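Local coordinates for protein ICChI, a glycosylated chitinase (Ipomoea carnea, PDB 6IDN) that hydrolyses chitin and also shows lysozyme activity, as a glycosylated plant enzyme of glycoside hydrolase family 18 with a TIM-barrel fold, at residues Asp212-Leu218 / Asp249-Leu255; Cys20-Asp26 / Lys70-Val74; Asn103-Gly107 / Glu117-Ile122; Gly1-Ile5 / Ile268-Val272. All coordinates share one frame; numbering follows the deposited sequence.

Followed from the N terminus, the chain offers a compact lesson in how a barrel is tied together. Contact 4 joins Gly1-Ile5 to Ile268-Val272 and so closes a loop of nearly the whole chain, with the other three nested inside it in series and none crossing another. Contact 2 comes first, tying the turn before strand 27-36 to the start of strand 73-80. Contact 3 then closes the short loop between helix 90-103 and strand 121-126. Last is contact 1, which pairs strands 213-219 and 250-256. Contacts 2 and 3 meet where Val74 O receives Asp120 N, while contact 4 touches contact 1 through Val272 and Tyr250, and contact 2 through Ile3 and Asp26.

Contact 1: residues Asp212-Leu218 / Asp249-Leu255; sequences DDLFLGL and DYGGVML
Phe215 lays its ring across the backbone of Gly251 and Gly252, where two parallel neighbours of the TIM barrel pair within a beta-alpha-beta unit completed by helix 233-244. Gly252 CA makes a CH-pi contact over the ring face, 4.1 Å from the centroid of Phe215, and Gly251 O reaches Phe215 CZ at 3.3 Å on that same face. With CG anti to the carbonyl carbon (chi1 -82°), the ring swings across to the partner strand. An alanine here is likely to leave both glycines without their aromatic cover and open a gap above the strand. A CB on Gly251 would lie only 2.6 Å from Phe215 CE1, and the backbone angles of Gly252 would jam one against the preceding carbonyl O.

Two residues, Gly251 and Gly252, face the single Phe215, a beta bulge that shifts the backbone bonding by one. Before it, Leu214 N bonds to Asp249 O at 2.8 Å; beyond it, Leu216 N bonds to Gly252 O at 3.0 Å. Leu216 and Leu218 turn to helix 233-244 on the outside, whereas Met254 points inward, beside Trp180 and Tyr6. Bent at chi2 and chi3, Met254 curls back until its CE lies 4.0 Å from Gly217 CA.

Contact 2: residues Cys20-Asp26 / Lys70-Val74; sequences CDTDDYD and KGIKV
Lys70 and Asp23 meet in a salt bridge, with NZ of Lys70 2.9 Å from Asp23 OD1 on the syn lone pair of that oxygen. The two side chains cross at about a right angle, and bends at chi3 (66°) and chi4 (56°) curl the lysine's end onto the carboxylate. Asp21 also lies near this ammonium, beyond salt-bridge range, but its OD1 is satisfied by Tyr66 OH.

At the other end of the contact the acceptor that matters is Asp26 O, which takes Lys73 N at 3.1 Å and has a water 2.7 Å off that can also donate to it. The same water accepts from Lys73 NZ at 3.3 Å: the backbone of Lys73 reaches this carbonyl directly, its ammonium only through the water. A second water lies within bonding distance of Asp26 OD1 and Gly71 O, though it has more acceptors in reach than protons to give. Asp26 OD2 is taken elsewhere, by Ile3 N.

In the TIM barrel this is the end at which strands 27-36 and 73-80 begin. Gly71, with its positive phi, is the C-prime residue of the Schellman motif that ends helix 60-69. On the other segment, Thr22 OG1, which also bonds to Thr19 O, accepts Asp24 N at 3.1 Å in an ST turn after helix 16-21. Between these polar ends lies an apolar patch, where Ile72 CD1 packs 3.7 Å from Cys20 CB. Cys20 SG is bonded to Cys67 SG, a disulfide joining helix 16-21 to helix 60-69. Ile72 also rests on Ile28, and its CG1 lies 3.4 Å from Tyr25 O.

Contact 3: residues Asn103-Gly107 / Glu117-Ile122; sequences NFLGG and ESLDGI
Leu119 N donates to Phe104 O at 2.9 Å in a nearly straight bond (170° at the hydrogen). The donor lies nearly along the C=O axis of Phe104, so this one link holds the two backbones close just after the helix. Beside it, the hydroxyl of Ser118 bonds within its own segment, donating to Leu119 O at 2.9 Å. With OG anti to the backbone N (chi1 -178°), it also presses against the peptide carbon of Leu105, 3.0 Å from Leu105 C, without bonding to the carbonyl oxygen. That oxygen is instead held by Arg112 NH1. Replacing Ser118 by an alanine removes this hydroxyl, which is likely to leave Leu119 O without that partner and the Ser118-Leu119 backbone freer to shift against Leu105.

The arrangement is an alpha-to-beta connection of the TIM barrel, leading from helix 90-103 to strand 121-126. The intervening loop is pinched together here at its base, and residues at its two ends, Gln108 and Asp116, bind a calcium ion.

The end of Leu105 reaches back to the other segment: its CD1 lies 4.1 Å from Ile122 CG1, and the two branched chains cross obliquely. The other methyl, CD2, reaches the backbone where the strand begins, 3.8 Å from Gly121 N. Just before the strand, Ser118 O receives Lys68 NZ, and Asp120 OD2 accepts Val74 N of the neighbouring strand.

Contact 4: residues Gly1-Ile5 / Ile268-Val272; sequences GEIAI and IKPDV
The meeting of Ile3 with Lys269 and Val272 is chiefly apolar packing between the two ends of the chain, where the first strand of the TIM barrel is covered by the short 3-10 turn that follows helix 264-268. Ile3 CG1 lies 4.0 Å from Val272 CG1, the two side chains crossing at about a right angle, while Ile3 CD1 extends to Lys269 CB at 4.1 Å. Val272 puts CG1 anti to its backbone N (chi1 163°), and this methyl reaches the first strand, 3.4 Å from Glu2 O.

The charged termini add a looser polar layer. Gly1 N and Val272 OXT form a long salt bridge of 3.7 Å, a modest attraction. The same OXT has a second partner, the hydroxyl of Tyr250. A water gives a firmer link: it donates to Gly1 O at 2.8 Å and accepts from Lys269 NZ at 2.8 Å. That ammonium also holds Asp24 O and makes a salt bridge with Asp26 OD2, so one lysine, partly through water, links both chain ends to the turn before the second strand. The 3-10 turn is shaped by its own backbone, with Val272 N bonded to Lys269 O at 3.0 Å.

Around this junction, strand 2-7 runs between strands 250-256 and 27-36; Ile3 rests on Leu255 and Tyr25, and Ile268 packs against Ala233 and Leu236 of helix 233-244.

Contact 1: residues Asp212-Leu218 / Asp249-Leu255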
loop_
_atom_site.group_PDB
_atom_site.type_symbol
_atom_site.label_atom_id
_atom_site.label_comp_id
_atom_site.label_asym_id
_atom_site.label_seq_id
_atom_site.Cartn_x
_atom_site.Cartn_y
_atom_site.Cartn_z
ATOM N N ASP A 212 14.005 0.776 -2.599
ATOM C CA ASP A 212 14.701 -0.476 -2.314
ATOM C C ASP A 212 13.990 -1.674 -2.934
ATOM O O ASP A 212 14.650 -2.642 -3.332
ATOM C CB ASP A 212 14.850 -0.671 -0.806
ATOM C CG ASP A 212 15.977 0.157 -0.235
ATOM O OD1 ASP A 212 17.051 0.212 -0.875
ATOM O OD2 ASP A 212 15.792 0.750 0.850
ATOM N N ASP A 213 12.664 -1.632 -3.028
ATOM C CA ASP A 213 11.889 -2.752 -3.556
ATOM C C ASP A 213 10.807 -2.220 -4.477
ATOM O O ASP A 213 9.950 -1.445 -4.043
ATOM C CB ASP A 213 11.245 -3.578 -2.434
ATOM C CG ASP A 213 12.244 -4.448 -1.685
ATOM O OD1 ASP A 213 13.118 -5.076 -2.325
ATOM O OD2 ASP A 213 12.123 -4.537 -0.447
ATOM N N LEU A 214 10.832 -2.664 -5.730
ATOM C CA LEU A 214 9.859 -2.268 -6.740
ATOM C C LEU A 214 8.939 -3.458 -7.000
ATOM O O LEU A 214 9.415 -4.556 -7.318
ATOM C CB LEU A 214 10.584 -1.824 -8.015
ATOM C CG LEU A 214 9.723 -1.278 -9.155
ATOM C CD1 LEU A 214 9.103 0.068 -8.770
ATOM C CD2 LEU A 214 10.546 -1.167 -10.463
ATOM N N PHE A 215 7.631 -3.248 -6.823
ATOM C CA PHE A 215 6.628 -4.299 -6.920
ATOM C C PHE A 215 5.739 -4.042 -8.130
ATOM O O PHE A 215 5.437 -2.892 -8.465
ATOM C CB PHE A 215 5.719 -4.352 -5.679
ATOM C CG PHE A 215 6.287 -5.093 -4.476
ATOM C CD1 PHE A 215 7.477 -4.708 -3.887
ATOM C CD2 PHE A 215 5.561 -6.127 -3.897
ATOM C CE1 PHE A 215 7.955 -5.353 -2.744
ATOM C CE2 PHE A 215 6.025 -6.794 -2.754
ATOM C CZ PHE A 215 7.238 -6.409 -2.185
ATOM N N LEU A 216 5.282 -5.125 -8.745
ATOM C CA LEU A 216 4.280 -5.079 -9.808
ATOM C C LEU A 216 2.894 -5.171 -9.175
ATOM O O LEU A 216 2.539 -6.207 -8.614
ATOM C CB LEU A 216 4.512 -6.232 -10.781
ATOM C CG LEU A 216 3.520 -6.335 -11.943
ATOM C CD1 LEU A 216 3.909 -5.326 -13.009
ATOM C CD2 LEU A 216 3.529 -7.733 -12.536
ATOM N N GLY A 217 2.100 -4.105 -9.265
ATOM C CA GLY A 217 0.766 -4.111 -8.668
ATOM C C GLY A 217 -0.278 -4.576 -9.664
ATOM O O GLY A 217 -0.340 -4.075 -10.787
ATOM N N LEU A 218 -1.128 -5.500 -9.234
ATOM C CA LEU A 218 -2.066 -6.155 -10.132
ATOM C C LEU A 218 -3.410 -6.340 -9.456
ATOM O O LEU A 218 -3.485 -6.459 -8.229
ATOM C CB LEU A 218 -1.554 -7.534 -10.556
ATOM C CG LEU A 218 -0.317 -7.534 -11.428
ATOM C CD1 LEU A 218 0.133 -8.982 -11.594
ATOM C CD2 LEU A 218 -0.612 -6.925 -12.780
ATOM N N ASP A 249 16.122 -4.387 -8.191
ATOM C CA ASP A 249 15.331 -4.137 -6.995
ATOM C C ASP A 249 13.909 -4.676 -7.116
ATOM O O ASP A 249 13.021 -4.231 -6.382
ATOM C CB ASP A 249 15.317 -2.639 -6.633
ATOM C CG ASP A 249 14.751 -1.744 -7.735
ATOM O OD1 ASP A 249 14.616 -2.202 -8.883
ATOM O OD2 ASP A 249 14.464 -0.547 -7.447
ATOM N N TYR A 250 13.682 -5.634 -8.015
ATOM C CA TYR A 250 12.413 -6.351 -8.035
ATOM C C TYR A 250 12.093 -6.872 -6.644
ATOM O O TYR A 250 12.914 -7.554 -6.017
ATOM C CB TYR A 250 12.473 -7.515 -9.026
ATOM C CG TYR A 250 11.347 -8.515 -8.851
ATOM C CD1 TYR A 250 10.068 -8.244 -9.323
ATOM C CD2 TYR A 250 11.570 -9.721 -8.200
ATOM C CE1 TYR A 250 9.040 -9.158 -9.154
ATOM C CE2 TYR A 250 10.546 -10.639 -8.027
ATOM C CZ TYR A 250 9.288 -10.347 -8.504
ATOM O OH TYR A 250 8.267 -11.259 -8.342
ATOM N N GLY A 251 10.900 -6.540 -6.162
ATOM C CA GLY A 251 10.509 -6.963 -4.830
ATOM C C GLY A 251 9.359 -7.944 -4.763
ATOM O O GLY A 251 9.165 -8.605 -3.736
ATOM N N GLY A 252 8.575 -8.043 -5.834
ATOM C CA GLY A 252 7.457 -8.966 -5.835
ATOM C C GLY A 252 6.230 -8.402 -6.510
ATOM O O GLY A 252 6.349 -7.540 -7.387
ATOM N N VAL A 253 5.057 -8.866 -6.082
ATOM C CA VAL A 253 3.762 -8.501 -6.650
ATOM C C VAL A 253 2.881 -7.950 -5.535
ATOM O O VAL A 253 2.854 -8.497 -4.429
ATOM C CB VAL A 253 3.087 -9.725 -7.310
ATOM C CG1 VAL A 253 1.612 -9.448 -7.665
ATOM C CG2 VAL A 253 3.881 -10.190 -8.528
ATOM N N MET A 254 2.155 -6.873 -5.826
ATOM C CA MET A 254 1.119 -6.362 -4.939
ATOM C C MET A 254 -0.234 -6.671 -5.555
ATOM O O MET A 254 -0.392 -6.631 -6.777
ATOM C CB MET A 254 1.270 -4.850 -4.705
ATOM C CG MET A 254 0.129 -4.197 -3.903
ATOM S SD MET A 254 -1.322 -3.808 -4.945
ATOM C CE MET A 254 -0.859 -2.208 -5.600
ATOM N N LEU A 255 -1.206 -7.011 -4.715
ATOM C CA LEU A 255 -2.517 -7.409 -5.199
ATOM C C LEU A 255 -3.600 -6.523 -4.604
ATOM O O LEU A 255 -3.670 -6.341 -3.384
ATOM C CB LEU A 255 -2.807 -8.872 -4.857
ATOM C CG LEU A 255 -1.932 -9.891 -5.579
ATOM C CD1 LEU A 255 -2.251 -11.297 -5.053
ATOM C CD2 LEU A 255 -2.171 -9.826 -7.066
#

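Contact 2: residues Cys20-Asp26 / Lys70-Val74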
loop_
_atom_site.group_PDB
_atom_site.type_symbol
_atom_site.label_atom_id
_atom_site.label_comp_id
_atom_site.label_asym_id
_atom_site.label_seq_id
_atom_site.Cartn_x
_atom_site.Cartn_y
_atom_site.Cartn_z
ATOM N N CYS A 20 -3.749 -13.252 7.211
ATOM C CA CYS A 20 -2.369 -13.634 7.476
ATOM C C CYS A 20 -2.198 -15.146 7.448
ATOM O O CYS A 20 -1.170 -15.648 6.985
ATOM C CB CYS A 20 -1.915 -13.049 8.812
ATOM S SG CYS A 20 -1.741 -11.276 8.681
ATOM N N ASP A 21 -3.198 -15.888 7.935
ATOM C CA ASP A 21 -3.105 -17.342 7.988
ATOM C C ASP A 21 -3.179 -18.015 6.615
ATOM O O ASP A 21 -3.000 -19.234 6.533
ATOM C CB ASP A 21 -4.200 -17.883 8.908
ATOM C CG ASP A 21 -3.774 -17.918 10.379
ATOM O OD1 ASP A 21 -2.565 -18.055 10.655
ATOM O OD2 ASP A 21 -4.652 -17.810 11.263
ATOM N N THR A 22 -3.424 -17.280 5.529
ATOM C CA THR A 22 -3.248 -17.884 4.212
ATOM C C THR A 22 -1.792 -18.235 3.952
ATOM O O THR A 22 -1.517 -19.107 3.117
ATOM C CB THR A 22 -3.739 -16.953 3.095
ATOM O OG1 THR A 22 -2.846 -15.837 2.957
ATOM C CG2 THR A 22 -5.143 -16.469 3.383
ATOM N N ASP A 23 -0.865 -17.572 4.647
ATOM C CA ASP A 23 0.571 -17.721 4.447
ATOM C C ASP A 23 0.988 -17.346 3.024
ATOM O O ASP A 23 2.088 -17.685 2.581
ATOM C CB ASP A 23 1.028 -19.140 4.814
ATOM C CG ASP A 23 0.874 -19.420 6.295
ATOM O OD1 ASP A 23 1.198 -18.518 7.093
ATOM O OD2 ASP A 23 0.423 -20.524 6.667
ATOM N N ASP A 24 0.119 -16.629 2.308
ATOM C CA ASP A 24 0.426 -16.144 0.967
ATOM C C ASP A 24 1.028 -14.750 0.960
ATOM O O ASP A 24 1.632 -14.360 -0.048
ATOM C CB ASP A 24 -0.841 -16.125 0.098
ATOM C CG ASP A 24 -1.220 -17.501 -0.414
ATOM O OD1 ASP A 24 -0.395 -18.431 -0.302
ATOM O OD2 ASP A 24 -2.350 -17.661 -0.928
ATOM N N TYR A 25 0.876 -13.986 2.042
ATOM C CA TYR A 25 1.218 -12.567 2.036
ATOM C C TYR A 25 2.359 -12.270 2.995
ATOM O O TYR A 25 2.411 -12.796 4.116
ATOM C CB TYR A 25 0.011 -11.707 2.402
ATOM C CG TYR A 25 -1.258 -12.136 1.713
ATOM C CD1 TYR A 25 -1.338 -12.178 0.327
ATOM C CD2 TYR A 25 -2.380 -12.533 2.449
ATOM C CE1 TYR A 25 -2.496 -12.568 -0.310
ATOM C CE2 TYR A 25 -3.545 -12.919 1.812
ATOM C CZ TYR A 25 -3.600 -12.942 0.437
ATOM O OH TYR A 25 -4.753 -13.329 -0.204
ATOM N N ASP A 26 3.274 -11.435 2.531
ATOM C CA ASP A 26 4.368 -10.940 3.345
ATOM C C ASP A 26 4.125 -9.544 3.883
ATOM O O ASP A 26 4.786 -9.160 4.849
ATOM C CB ASP A 26 5.654 -10.933 2.518
ATOM C CG ASP A 26 5.953 -12.281 1.925
ATOM O OD1 ASP A 26 6.560 -13.125 2.643
ATOM O OD2 ASP A 26 5.545 -12.529 0.768
ATOM N N LYS A 70 4.357 -13.731 12.632
ATOM C CA LYS A 70 4.674 -14.601 11.509
ATOM C C LYS A 70 5.626 -13.953 10.510
ATOM O O LYS A 70 5.824 -14.501 9.420
ATOM C CB LYS A 70 3.389 -15.032 10.799
ATOM C CG LYS A 70 2.436 -15.800 11.701
ATOM C CD LYS A 70 1.021 -15.822 11.141
ATOM C CE LYS A 70 0.919 -16.606 9.838
ATOM N NZ LYS A 70 1.404 -18.011 9.943
ATOM N N GLY A 71 6.213 -12.809 10.853
ATOM C CA GLY A 71 7.092 -12.100 9.947
ATOM C C GLY A 71 6.395 -11.267 8.900
ATOM O O GLY A 71 7.046 -10.832 7.946
ATOM N N ILE A 72 5.102 -11.037 9.039
ATOM C CA ILE A 72 4.345 -10.236 8.084
ATOM C C ILE A 72 4.376 -8.783 8.537
ATOM O O ILE A 72 4.132 -8.482 9.709
ATOM C CB ILE A 72 2.902 -10.757 7.969
ATOM C CG1 ILE A 72 2.908 -12.211 7.475
ATOM C CG2 ILE A 72 2.074 -9.844 7.075
ATOM C CD1 ILE A 72 1.590 -12.937 7.648
ATOM N N LYS A 73 4.690 -7.868 7.614
ATOM C CA LYS A 73 4.621 -6.444 7.916
ATOM C C LYS A 73 3.210 -5.940 7.661
ATOM O O LYS A 73 2.523 -6.411 6.747
ATOM C CB LYS A 73 5.606 -5.633 7.067
ATOM C CG LYS A 73 7.053 -6.072 7.229
ATOM C CD LYS A 73 7.969 -5.234 6.364
ATOM C CE LYS A 73 9.444 -5.585 6.585
ATOM N NZ LYS A 73 9.842 -6.946 6.138
ATOM N N VAL A 74 2.781 -4.984 8.476
ATOM C CA VAL A 74 1.428 -4.447 8.403
ATOM C C VAL A 74 1.531 -2.933 8.297
ATOM O O VAL A 74 2.085 -2.286 9.192
ATOM C CB VAL A 74 0.579 -4.858 9.623
ATOM C CG1 VAL A 74 -0.862 -4.417 9.440
ATOM C CG2 VAL A 74 0.648 -6.369 9.843
HETATM O O HOH W 1 7.433 -11.990 5.219
HETATM O O HOH W 2 7.466 -8.962 5.104
#

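Contact 3: residues Asn103-Gly107 / Glu117-Ile122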
loop_
_atom_site.group_PDB
_atom_site.type_symbol
_atom_site.label_atom_id
_atom_site.label_comp_id
_atom_site.label_asym_id
_atom_site.label_seq_id
_atom_site.Cartn_x
_atom_site.Cartn_y
_atom_site.Cartn_z
ATOM N N ASN A 103 -0.769 7.540 16.624
ATOM C CA ASN A 103 -2.008 6.776 16.635
ATOM C C ASN A 103 -1.877 5.392 16.018
ATOM O O ASN A 103 -2.641 4.489 16.395
ATOM C CB ASN A 103 -3.114 7.564 15.928
ATOM C CG ASN A 103 -3.683 8.660 16.806
ATOM O OD1 ASN A 103 -4.577 8.409 17.615
ATOM N ND2 ASN A 103 -3.148 9.876 16.677
ATOM N N PHE A 104 -0.915 5.193 15.117
ATOM C CA PHE A 104 -0.781 3.932 14.393
ATOM C C PHE A 104 0.607 3.309 14.519
ATOM O O PHE A 104 0.731 2.084 14.424
ATOM C CB PHE A 104 -1.133 4.144 12.909
ATOM C CG PHE A 104 -2.585 4.453 12.677
ATOM C CD1 PHE A 104 -3.524 3.434 12.628
ATOM C CD2 PHE A 104 -3.018 5.758 12.527
ATOM C CE1 PHE A 104 -4.869 3.712 12.430
ATOM C CE2 PHE A 104 -4.365 6.046 12.336
ATOM C CZ PHE A 104 -5.291 5.017 12.286
ATOM N N LEU A 105 1.646 4.108 14.734
ATOM C CA LEU A 105 3.014 3.611 14.746
ATOM C C LEU A 105 3.474 3.475 16.208
ATOM O O LEU A 105 2.684 2.975 17.009
ATOM C CB LEU A 105 3.886 4.478 13.842
ATOM C CG LEU A 105 3.376 4.602 12.410
ATOM C CD1 LEU A 105 4.336 5.544 11.672
ATOM C CD2 LEU A 105 3.301 3.235 11.725
ATOM N N GLY A 106 4.676 3.898 16.587
ATOM C CA GLY A 106 5.159 3.583 17.924
ATOM C C GLY A 106 4.891 4.596 19.022
ATOM O O GLY A 106 5.439 4.455 20.117
ATOM N N GLY A 107 4.072 5.614 18.777
ATOM C CA GLY A 107 3.810 6.646 19.759
ATOM C C GLY A 107 2.565 6.356 20.572
ATOM O O GLY A 107 2.025 5.243 20.557
ATOM N N GLU A 117 -0.837 -2.250 19.552
ATOM C CA GLU A 117 0.220 -2.792 18.701
ATOM C C GLU A 117 0.608 -1.809 17.595
ATOM O O GLU A 117 -0.255 -1.306 16.866
ATOM C CB GLU A 117 -0.223 -4.124 18.094
ATOM C CG GLU A 117 0.889 -4.856 17.365
ATOM C CD GLU A 117 1.933 -5.438 18.308
ATOM O OE1 GLU A 117 1.618 -5.681 19.489
ATOM O OE2 GLU A 117 3.081 -5.645 17.870
ATOM N N SER A 118 1.914 -1.566 17.446
ATOM C CA SER A 118 2.405 -0.656 16.416
ATOM C C SER A 118 2.336 -1.286 15.032
ATOM O O SER A 118 2.690 -2.450 14.836
ATOM C CB SER A 118 3.861 -0.255 16.683
ATOM O OG SER A 118 4.328 0.680 15.690
ATOM N N LEU A 119 1.869 -0.514 14.060
ATOM C CA LEU A 119 2.040 -0.947 12.683
ATOM C C LEU A 119 3.481 -0.695 12.235
ATOM O O LEU A 119 4.265 0.003 12.894
ATOM C CB LEU A 119 1.058 -0.219 11.756
ATOM C CG LEU A 119 -0.432 -0.475 12.023
ATOM C CD1 LEU A 119 -1.330 0.115 10.934
ATOM C CD2 LEU A 119 -0.692 -1.940 12.161
ATOM N N ASP A 120 3.825 -1.267 11.083
ATOM C CA ASP A 120 5.194 -1.218 10.586
ATOM C C ASP A 120 5.496 -0.018 9.703
ATOM O O ASP A 120 6.671 0.282 9.489
ATOM C CB ASP A 120 5.512 -2.499 9.826
ATOM C CG ASP A 120 5.638 -3.690 10.749
ATOM O OD1 ASP A 120 6.529 -3.694 11.631
ATOM O OD2 ASP A 120 4.832 -4.620 10.615
ATOM N N GLY A 121 4.490 0.685 9.197
ATOM C CA GLY A 121 4.764 1.795 8.314
ATOM C C GLY A 121 3.489 2.267 7.648
ATOM O O GLY A 121 2.379 1.849 8.010
ATOM N N ILE A 122 3.692 3.118 6.641
ATOM C CA ILE A 122 2.640 3.917 6.030
ATOM C C ILE A 122 2.723 3.731 4.528
ATOM O O ILE A 122 3.798 3.913 3.934
ATOM C CB ILE A 122 2.788 5.405 6.397
ATOM C CG1 ILE A 122 2.745 5.563 7.930
ATOM C CG2 ILE A 122 1.697 6.241 5.696
ATOM C CD1 ILE A 122 1.439 5.104 8.566
#

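Contact 4: residues Gly1-Ile5 / Ile268-Val272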
loop_
_atom_site.group_PDB
_atom_site.type_symbol
_atom_site.label_atom_id
_atom_site.label_comp_id
_atom_site.label_asym_id
_atom_site.label_seq_id
_atom_site.Cartn_x
_atom_site.Cartn_y
_atom_site.Cartn_z
ATOM N N GLY A 1 10.999 -13.185 -3.787
ATOM C CA GLY A 1 9.977 -12.159 -3.917
ATOM C C GLY A 1 8.884 -12.275 -2.874
ATOM O O GLY A 1 8.695 -13.332 -2.277
ATOM N N GLU A 2 8.164 -11.175 -2.663
ATOM C CA GLU A 2 7.104 -11.073 -1.671
ATOM C C GLU A 2 5.779 -10.758 -2.356
ATOM O O GLU A 2 5.738 -10.267 -3.485
ATOM C CB GLU A 2 7.412 -9.978 -0.639
ATOM C CG GLU A 2 8.603 -10.290 0.249
ATOM C CD GLU A 2 8.824 -9.227 1.311
ATOM O OE1 GLU A 2 8.956 -8.041 0.960
ATOM O OE2 GLU A 2 8.891 -9.588 2.498
ATOM N N ILE A 3 4.685 -11.041 -1.655
ATOM C CA ILE A 3 3.358 -10.607 -2.072
ATOM C C ILE A 3 2.807 -9.658 -1.019
ATOM O O ILE A 3 2.805 -9.981 0.174
ATOM C CB ILE A 3 2.400 -11.790 -2.294
ATOM C CG1 ILE A 3 2.920 -12.670 -3.426
ATOM C CG2 ILE A 3 1.002 -11.274 -2.601
ATOM C CD1 ILE A 3 2.027 -13.859 -3.744
ATOM N N ALA A 4 2.349 -8.491 -1.463
ATOM C CA ALA A 4 1.632 -7.539 -0.626
ATOM C C ALA A 4 0.173 -7.539 -1.044
ATOM O O ALA A 4 -0.136 -7.700 -2.225
ATOM C CB ALA A 4 2.190 -6.115 -0.769
ATOM N N ILE A 5 -0.728 -7.357 -0.084
ATOM C CA ILE A 5 -2.146 -7.314 -0.416
ATOM C C ILE A 5 -2.827 -6.244 0.415
ATOM O O ILE A 5 -2.425 -5.958 1.545
ATOM C CB ILE A 5 -2.844 -8.678 -0.214
ATOM C CG1 ILE A 5 -4.188 -8.673 -0.959
ATOM C CG2 ILE A 5 -3.022 -8.982 1.281
ATOM C CD1 ILE A 5 -4.622 -10.016 -1.475
ATOM N N ILE A 268 0.199 -18.043 -8.027
ATOM C CA ILE A 268 1.415 -17.376 -8.485
ATOM C C ILE A 268 2.552 -17.406 -7.466
ATOM O O ILE A 268 3.713 -17.209 -7.856
ATOM C CB ILE A 268 1.134 -15.915 -8.918
ATOM C CG1 ILE A 268 0.765 -15.039 -7.709
ATOM C CG2 ILE A 268 0.053 -15.880 -9.988
ATOM C CD1 ILE A 268 0.688 -13.549 -8.045
ATOM N N LYS A 269 2.269 -17.660 -6.189
ATOM C CA LYS A 269 3.296 -17.464 -5.164
ATOM C C LYS A 269 4.602 -18.199 -5.441
ATOM O O LYS A 269 5.666 -17.571 -5.305
ATOM C CB LYS A 269 2.764 -17.844 -3.774
ATOM C CG LYS A 269 3.760 -17.501 -2.650
ATOM C CD LYS A 269 3.075 -17.234 -1.321
ATOM C CE LYS A 269 4.062 -16.740 -0.259
ATOM N NZ LYS A 269 4.390 -15.269 -0.349
ATOM N N PRO A 270 4.614 -19.475 -5.847
ATOM C CA PRO A 270 5.909 -20.137 -6.083
ATOM C C PRO A 270 6.778 -19.429 -7.109
ATOM O O PRO A 270 8.008 -19.529 -7.033
ATOM C CB PRO A 270 5.505 -21.545 -6.555
ATOM C CG PRO A 270 4.140 -21.743 -6.042
ATOM C CD PRO A 270 3.485 -20.402 -6.053
ATOM N N ASP A 271 6.186 -18.701 -8.055
ATOM C CA ASP A 271 6.940 -18.023 -9.100
ATOM C C ASP A 271 7.215 -16.559 -8.793
ATOM O O ASP A 271 7.927 -15.905 -9.564
ATOM C CB ASP A 271 6.195 -18.139 -10.436
ATOM C CG ASP A 271 6.195 -19.561 -10.969
ATOM O OD1 ASP A 271 7.269 -20.039 -11.390
ATOM O OD2 ASP A 271 5.132 -20.213 -10.958
ATOM N N VAL A 272 6.681 -16.035 -7.696
ATOM C CA VAL A 272 6.902 -14.633 -7.346
ATOM C C VAL A 272 8.283 -14.479 -6.722
ATOM O O VAL A 272 8.761 -15.384 -6.032
ATOM C CB VAL A 272 5.791 -14.114 -6.409
ATOM C CG1 VAL A 272 6.211 -12.816 -5.713
ATOM C CG2 VAL A 272 4.513 -13.906 -7.198
ATOM O OXT VAL A 272 8.959 -13.460 -6.905
HETATM O O HOH W 3 6.258 -14.728 -2.383
#